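Local coordinates for protein 8-amino-8-demethylriboflavin N,N-dimethyltransferase (Streptomyces davawensis, PDB 4D7K) that catalyses the two S-adenosyl-L-methionine-dependent N-methylations that turn 8-amino-8-demethylriboflavin into the antibiotic roseoflavin, at residues A[44-49]-A[83-88]; A[248-253]-A[264-269]; A[284-289]-A[334-339]. All blocks are in the same frame, centred on the assembly; numbering follows the deposited sequence. Where two conformers were deposited one is given.

Interaction 1. Residues A[44-49]-A[83-88]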
# COMPACT_ATOMS: atom_id res chain seq x y z
N ASP A 44 26.13 -2.62 10.94
CA ASP A 44 27.16 -2.68 11.97
C ASP A 44 27.14 -1.48 12.92
O ASP A 44 28.05 -1.34 13.74
CB ASP A 44 28.55 -2.80 11.33
CG ASP A 44 28.76 -4.15 10.66
OD1 ASP A 44 27.94 -5.06 10.89
OD2 ASP A 44 29.76 -4.30 9.93
N GLY A 45 26.13 -0.63 12.81
CA GLY A 45 26.02 0.52 13.69
C GLY A 45 25.60 1.79 12.98
O GLY A 45 25.44 1.80 11.77
N PRO A 46 25.44 2.89 13.74
CA PRO A 46 24.87 4.13 13.21
C PRO A 46 25.81 4.85 12.24
O PRO A 46 27.02 4.72 12.32
CB PRO A 46 24.66 5.00 14.46
CG PRO A 46 24.98 4.10 15.64
CD PRO A 46 25.89 3.04 15.13
N ARG A 47 25.21 5.58 11.31
CA ARG A 47 25.96 6.39 10.35
C ARG A 47 25.27 7.74 10.21
O ARG A 47 24.05 7.85 10.40
CB ARG A 47 26.05 5.70 8.99
CG ARG A 47 26.63 4.29 9.02
CD ARG A 47 28.13 4.31 9.24
NE ARG A 47 28.83 5.04 8.19
CZ ARG A 47 30.09 5.43 8.28
NH1 ARG A 47 30.80 5.16 9.36
NH2 ARG A 47 30.65 6.09 7.27
N THR A 48 26.03 8.77 9.87
CA THR A 48 25.43 10.08 9.66
C THR A 48 24.81 10.16 8.28
O THR A 48 25.08 9.33 7.41
CB THR A 48 26.45 11.19 9.82
OG1 THR A 48 27.34 11.15 8.70
CG2 THR A 48 27.25 11.00 11.11
N THR A 49 23.97 11.17 8.07
CA THR A 49 23.37 11.43 6.77
C THR A 49 24.44 11.63 5.70
O THR A 49 24.36 11.06 4.61
CB THR A 49 22.46 12.67 6.80
OG1 THR A 49 21.45 12.49 7.80
CG2 THR A 49 21.80 12.88 5.45
N SER A 83 22.10 11.25 12.64
CA SER A 83 22.43 9.87 12.33
C SER A 83 21.20 8.96 12.34
O SER A 83 20.14 9.35 12.83
CB SER A 83 23.47 9.33 13.33
OG SER A 83 24.69 10.04 13.23
N PHE A 84 21.36 7.76 11.80
CA PHE A 84 20.29 6.78 11.81
C PHE A 84 20.84 5.40 12.10
O PHE A 84 22.00 5.11 11.81
CB PHE A 84 19.54 6.79 10.47
CG PHE A 84 18.87 8.09 10.17
CD1 PHE A 84 19.56 9.11 9.53
CD2 PHE A 84 17.56 8.31 10.55
CE1 PHE A 84 18.94 10.33 9.27
CE2 PHE A 84 16.93 9.52 10.28
CZ PHE A 84 17.63 10.53 9.64
N GLU A 85 20.02 4.56 12.71
CA GLU A 85 20.40 3.17 12.94
C GLU A 85 19.18 2.28 12.77
O GLU A 85 18.07 2.76 12.56
CB GLU A 85 21.01 2.99 14.33
CG GLU A 85 20.06 3.16 15.50
CD GLU A 85 20.77 2.97 16.84
OE1 GLU A 85 22.02 3.08 16.86
OE2 GLU A 85 20.10 2.70 17.86
N LEU A 86 19.39 0.97 12.84
CA LEU A 86 18.34 -0.00 12.58
C LEU A 86 17.34 -0.16 13.71
O LEU A 86 17.71 -0.42 14.85
CB LEU A 86 18.96 -1.37 12.28
CG LEU A 86 19.59 -1.56 10.90
CD1 LEU A 86 20.29 -2.90 10.83
CD2 LEU A 86 18.54 -1.43 9.80
N ALA A 87 16.05 -0.02 13.39
CA ALA A 87 14.98 -0.48 14.27
C ALA A 87 14.71 -1.94 13.91
O ALA A 87 15.15 -2.40 12.86
CB ALA A 87 13.73 0.39 14.11
N PRO A 88 13.99 -2.69 14.77
CA PRO A 88 13.72 -4.11 14.48
C PRO A 88 13.16 -4.41 13.08
O PRO A 88 13.57 -5.38 12.46
CB PRO A 88 12.71 -4.49 15.55
CG PRO A 88 13.07 -3.63 16.72
CD PRO A 88 13.51 -2.31 16.12

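Interaction 2. Residues A[248-253]-A[264-269]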
# COMPACT_ATOMS: atom_id res chain seq x y z
N TYR A 248 1.16 -38.34 0.47
CA TYR A 248 1.62 -37.62 -0.71
C TYR A 248 1.17 -36.17 -0.65
O TYR A 248 0.00 -35.88 -0.38
CB TYR A 248 1.10 -38.28 -1.99
CG TYR A 248 1.73 -39.61 -2.28
CD1 TYR A 248 1.33 -40.75 -1.60
CD2 TYR A 248 2.73 -39.74 -3.24
CE1 TYR A 248 1.91 -41.98 -1.86
CE2 TYR A 248 3.31 -40.96 -3.51
CZ TYR A 248 2.90 -42.08 -2.81
OH TYR A 248 3.47 -43.30 -3.07
N VAL A 249 2.10 -35.25 -0.88
CA VAL A 249 1.82 -33.82 -0.72
C VAL A 249 1.99 -33.05 -2.03
O VAL A 249 3.04 -33.12 -2.67
CB VAL A 249 2.73 -33.21 0.36
CG1 VAL A 249 2.41 -31.73 0.55
CG2 VAL A 249 2.60 -33.97 1.67
N LEU A 250 0.95 -32.32 -2.41
CA LEU A 250 0.97 -31.46 -3.60
C LEU A 250 0.79 -30.00 -3.20
O LEU A 250 -0.33 -29.57 -2.94
CB LEU A 250 -0.12 -31.87 -4.59
CG LEU A 250 0.15 -33.08 -5.48
CD1 LEU A 250 -1.12 -33.49 -6.19
CD2 LEU A 250 1.25 -32.74 -6.47
N ARG A 251 1.88 -29.25 -3.16
CA ARG A 251 1.82 -27.87 -2.67
C ARG A 251 2.06 -26.85 -3.78
O ARG A 251 3.19 -26.65 -4.22
CB ARG A 251 2.83 -27.67 -1.54
CG ARG A 251 4.23 -28.20 -1.82
CD ARG A 251 5.12 -28.06 -0.59
NE ARG A 251 6.51 -27.75 -0.94
CZ ARG A 251 6.99 -26.51 -1.02
NH1 ARG A 251 6.21 -25.47 -0.77
NH2 ARG A 251 8.27 -26.31 -1.34
N GLY A 252 0.98 -26.22 -4.23
CA GLY A 252 1.06 -25.20 -5.26
C GLY A 252 1.59 -25.74 -6.58
O GLY A 252 2.54 -25.20 -7.14
N VAL A 253 0.97 -26.81 -7.06
CA VAL A 253 1.42 -27.46 -8.28
C VAL A 253 0.33 -27.46 -9.35
O VAL A 253 0.56 -27.01 -10.48
CB VAL A 253 1.84 -28.92 -8.00
CG1 VAL A 253 2.23 -29.62 -9.29
CG2 VAL A 253 2.98 -28.96 -6.99
N ARG A 264 -4.00 -36.92 -15.04
CA ARG A 264 -2.96 -37.91 -15.30
C ARG A 264 -2.00 -38.02 -14.12
O ARG A 264 -1.68 -39.12 -13.67
CB ARG A 264 -2.19 -37.57 -16.58
CG ARG A 264 -3.02 -37.68 -17.85
CD ARG A 264 -2.16 -37.63 -19.11
NE ARG A 264 -1.50 -36.34 -19.29
CZ ARG A 264 -0.19 -36.15 -19.18
NH1 ARG A 264 0.62 -37.16 -18.90
NH2 ARG A 264 0.32 -34.94 -19.36
N LEU A 265 -1.56 -36.87 -13.61
CA LEU A 265 -0.67 -36.83 -12.45
C LEU A 265 -1.35 -37.43 -11.22
O LEU A 265 -0.73 -38.18 -10.46
CB LEU A 265 -0.24 -35.39 -12.16
CG LEU A 265 0.62 -35.17 -10.92
CD1 LEU A 265 1.91 -35.98 -11.02
CD2 LEU A 265 0.93 -33.70 -10.74
N LEU A 266 -2.62 -37.10 -11.03
CA LEU A 266 -3.38 -37.61 -9.90
C LEU A 266 -3.57 -39.13 -10.00
O LEU A 266 -3.56 -39.83 -8.98
CB LEU A 266 -4.73 -36.90 -9.81
CG LEU A 266 -4.68 -35.42 -9.45
CD1 LEU A 266 -6.01 -34.75 -9.75
CD2 LEU A 266 -4.29 -35.23 -7.99
N VAL A 267 -3.76 -39.62 -11.22
CA VAL A 267 -3.91 -41.06 -11.46
C VAL A 267 -2.61 -41.80 -11.15
O VAL A 267 -2.63 -42.89 -10.57
CB VAL A 267 -4.35 -41.35 -12.92
CG1 VAL A 267 -4.24 -42.83 -13.24
CG2 VAL A 267 -5.77 -40.87 -13.16
N ARG A 268 -1.49 -41.20 -11.52
CA ARG A 268 -0.17 -41.77 -11.25
C ARG A 268 0.12 -41.83 -9.76
O ARG A 268 0.72 -42.79 -9.27
CB ARG A 268 0.91 -40.97 -11.97
CG ARG A 268 1.08 -41.34 -13.44
CD ARG A 268 1.73 -42.70 -13.60
NE ARG A 268 3.09 -42.73 -13.06
CZ ARG A 268 3.43 -43.30 -11.91
NH1 ARG A 268 2.51 -43.90 -11.16
NH2 ARG A 268 4.69 -43.27 -11.50
N ILE A 269 -0.29 -40.80 -9.03
CA ILE A 269 -0.15 -40.81 -7.58
C ILE A 269 -1.03 -41.90 -6.99
O ILE A 269 -0.61 -42.65 -6.11
CB ILE A 269 -0.53 -39.45 -6.96
CG1 ILE A 269 0.44 -38.37 -7.45
CG2 ILE A 269 -0.53 -39.52 -5.44
CD1 ILE A 269 0.07 -36.97 -7.00

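Interaction 3. Residues A[284-289]-A[334-339]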
# COMPACT_ATOMS: atom_id res chain seq x y z
N LEU A 284 -2.28 -29.03 -0.58
CA LEU A 284 -2.20 -27.76 0.13
C LEU A 284 -2.47 -26.62 -0.83
O LEU A 284 -1.74 -26.42 -1.80
CB LEU A 284 -0.83 -27.61 0.80
CG LEU A 284 -0.57 -28.32 2.14
CD1 LEU A 284 -0.84 -29.81 2.09
CD2 LEU A 284 0.85 -28.07 2.61
N ASP A 285 -3.53 -25.87 -0.58
CA ASP A 285 -3.94 -24.81 -1.49
C ASP A 285 -4.95 -23.88 -0.82
O ASP A 285 -5.40 -24.13 0.30
CB ASP A 285 -4.55 -25.40 -2.76
CG ASP A 285 -4.47 -24.46 -3.96
OD1 ASP A 285 -4.11 -23.28 -3.78
OD2 ASP A 285 -4.77 -24.91 -5.09
N SER A 286 -5.28 -22.79 -1.50
CA SER A 286 -6.39 -21.94 -1.11
C SER A 286 -7.63 -22.41 -1.86
O SER A 286 -7.60 -22.57 -3.08
CB SER A 286 -6.10 -20.47 -1.40
OG SER A 286 -7.18 -19.65 -0.99
N VAL A 287 -8.72 -22.65 -1.14
CA VAL A 287 -9.92 -23.19 -1.76
C VAL A 287 -11.02 -22.14 -1.85
O VAL A 287 -11.50 -21.64 -0.83
CB VAL A 287 -10.43 -24.42 -0.98
CG1 VAL A 287 -11.72 -24.96 -1.59
CG2 VAL A 287 -9.36 -25.50 -0.94
N ILE A 288 -11.40 -21.81 -3.08
CA ILE A 288 -12.46 -20.83 -3.34
C ILE A 288 -13.75 -21.24 -2.64
O ILE A 288 -14.24 -22.35 -2.82
CB ILE A 288 -12.73 -20.67 -4.85
CG1 ILE A 288 -11.45 -20.25 -5.59
CG2 ILE A 288 -13.85 -19.67 -5.09
CD1 ILE A 288 -10.99 -18.85 -5.24
N GLY A 289 -14.28 -20.32 -1.84
CA GLY A 289 -15.51 -20.58 -1.10
C GLY A 289 -15.23 -21.11 0.29
O GLY A 289 -16.12 -21.16 1.14
N GLY A 334 -5.18 -21.74 8.88
CA GLY A 334 -5.11 -20.29 8.97
C GLY A 334 -6.22 -19.66 8.15
O GLY A 334 -7.22 -20.31 7.83
N ASP A 335 -6.04 -18.40 7.77
CA ASP A 335 -7.10 -17.66 7.10
C ASP A 335 -6.94 -17.64 5.58
O ASP A 335 -7.68 -16.94 4.89
CB ASP A 335 -7.16 -16.23 7.64
CG ASP A 335 -7.60 -16.18 9.09
OD1 ASP A 335 -8.39 -17.06 9.50
OD2 ASP A 335 -7.16 -15.26 9.81
N VAL A 336 -5.99 -18.40 5.07
CA VAL A 336 -5.78 -18.46 3.63
C VAL A 336 -5.81 -19.89 3.13
O VAL A 336 -6.67 -20.27 2.33
CB VAL A 336 -4.45 -17.83 3.22
CG1 VAL A 336 -4.27 -17.93 1.71
CG2 VAL A 336 -4.38 -16.39 3.67
N TRP A 337 -4.85 -20.67 3.60
CA TRP A 337 -4.59 -21.98 3.06
C TRP A 337 -5.42 -23.06 3.73
O TRP A 337 -6.03 -22.84 4.78
CB TRP A 337 -3.10 -22.31 3.19
CG TRP A 337 -2.22 -21.19 2.73
CD1 TRP A 337 -1.43 -20.41 3.52
CD2 TRP A 337 -2.05 -20.72 1.39
NE1 TRP A 337 -0.77 -19.48 2.75
CE2 TRP A 337 -1.14 -19.65 1.44
CE3 TRP A 337 -2.58 -21.10 0.15
CZ2 TRP A 337 -0.74 -18.95 0.30
CZ3 TRP A 337 -2.19 -20.41 -0.98
CH2 TRP A 337 -1.28 -19.34 -0.90
N ALA A 338 -5.44 -24.23 3.11
CA ALA A 338 -6.18 -25.36 3.64
C ALA A 338 -5.48 -26.66 3.27
O ALA A 338 -4.75 -26.72 2.28
CB ALA A 338 -7.61 -25.35 3.11
N VAL A 339 -5.70 -27.69 4.07
CA VAL A 339 -5.20 -29.01 3.73
C VAL A 339 -6.34 -29.87 3.22
O VAL A 339 -7.23 -30.25 3.98
CB VAL A 339 -4.51 -29.69 4.91
CG1 VAL A 339 -4.10 -31.11 4.54
CG2 VAL A 339 -3.31 -28.89 5.35
O HOH W 1 -8.53 -22.38 1.82

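Interaction 1. Residues A[44-49]-A[83-88]
Pro46 lies beside Glu85 at the start of a short antiparallel pairing in the dimerisation domain, whose small three-stranded sheet set against helices is consistent with a winged-helix type of fold. The proline ring and the glutamate side chain run side by side in the same direction, with Pro46 CG 3.4 Å from Glu85 OE1. CG of Glu85 sits between its backbone N and carbonyl carbon (chi1 69°) and the chain is extended from there; the other oxygen, OE2, forms a salt bridge with Arg77 of strand 76-79, which pairs with the other edge of 83-86. Pro46 also directs its CA at Phe84 O (3.3 Å), a CA-H...O contact next to the regular bonds.

Arg47 and Phe84 then form the hydrogen-bonded pair. Arg47 N donates to Phe84 O at 3.3 Å, and Phe84 N returns a bond to Arg47 O at 3.0 Å; the same Arg47 oxygen is approached by Ser83 CA at 3.2 Å.

Thr48 and Ser83 follow as a non-hydrogen-bonded pair with their CA atoms only 4.0 Å apart. Here the side chains diverge, yet Thr48 CG2 still rests 3.5 Å from Ser83 OG, which is hydrogen-bonded to Glu81 O. Thr48 is also the N-cap of helix 49-56, its OG1 bonded to Asp51 N. At the first turn of that helix Thr49 reaches the rim of the Phe84 ring: its OG1, hydrogen-bonded to Asp82 OD1, lies in the ring plane 3.6 Å from CE1.

Interaction 2. Residues A[248-253]-A[264-269]
Leu250 meets three side chains of helix 259-270, namely Leu265, Leu266 and Ile269, in a wholly apolar contact between a central strand and the helix packed on it. Its CB points at the helix, and chi1 of -79° sets CG anti to the carbonyl carbon, beside the backbone N. CG is the first atom to touch, 4.2 Å from Ile269 CD1. Beyond it the methyls diverge. CD1 meets Ile269 CD1 tip to tip at 3.8 Å and also lies 4.0 Å from Leu266 CD2, the two leucine side chains crossing at a slant. CD2 turns to Leu265, approaching its CD2 more loosely at 4.4 Å.

While its CG1 branch carries CD1 to Leu250, Ile269 also slides past the Tyr248 side chain in the opposite direction, with CG2, anti to the backbone N, against the ring. That methyl is 3.9 Å from Tyr248 CG and makes an off-centre CH-pi contact, 4.3 Å from the ring centroid and 28° off the normal. The Tyr248 OH is hydrogen-bonded to Pro242 O.

Leu265 also lies about 4 Å, side chain to side chain, from Phe237, a predicted S-adenosyl-L-methionine-binding residue, so this end of the contact borders the probable cofactor site. Strand 248-251 and helix 264-269 run nearly antiparallel (160°), their axes approaching to 11.3 Å, as in a beta-alpha-beta unit in which helix 259-270 returns the chain from strand 247-251 to strand 280-285. Leu281 of the latter strand touches Tyr248, Leu250 and Leu266, while strand 181-185 flanks 247-251 on its other edge.

Interaction 3. Residues A[284-289]-A[334-339]
Asp285 and Ala338 pair through two backbone hydrogen bonds, Asp285 N to Ala338 O at 3.2 Å and Ala338 N to Asp285 O at 2.8 Å. Next to them, Leu284 and Val339 form a non-hydrogen-bonded pair whose side chains lie alongside on the same face, with Leu284 CD1 4.2 Å from Val339 CG2.

Trp337 presents an edge to the next peptide: CE3 lies 3.6 Å from Ser286 N, with Asp285 C close to the ring plane. One indole face is covered over its centre by Val336 CG1. Past Ser286 the chains separate, and a water links Val287 N, from which it accepts (3.0 Å), to Val336 O, to which it donates (2.9 Å). Ser286 OG, anti to the backbone N (chi1 -179°), makes a weak hydrogen bond to the same carbonyl, which is also bonded to Thr291 OG1.

Ser286 N, at the indole edge, donates as well to Asp285 OD1 at a short 2.6 Å, from 37° out of the carboxylate plane; Glu255 OE2 also lies close to OD1. Further out, Phe166 meets Trp337 edge-to-face, Ile330 of strand 325-333 touches Val287 and Ala338, and Val336 packs on helix 293-305. This junction of the last parallel strand, 280-285, with antiparallel strand 337-344 is characteristic of the 3-2-1-4-5-7-6 sheet of class I methyltransferases.

Overall arrangement
From the N terminus, interaction 1 closes first, bringing 83-88 back to 44-49 across a largely helical loop within the dimerisation domain. Interaction 2 is a short closure in the methyltransferase domain, strand to following helix, and interaction 3 spans the longer excursion from 284-289 to 334-339. The three follow in series; none nests within or crosses another. Interactions 2 and 3 share one sheet, their centres about 17 Å apart: Leu250 O and Leu284 N are probably hydrogen-bonded, and Val249 packs on Leu284. Interaction 1 stands on the opposite side of the chain's centre, with centres about 49 and 40 Å from those of interactions 2 and 3.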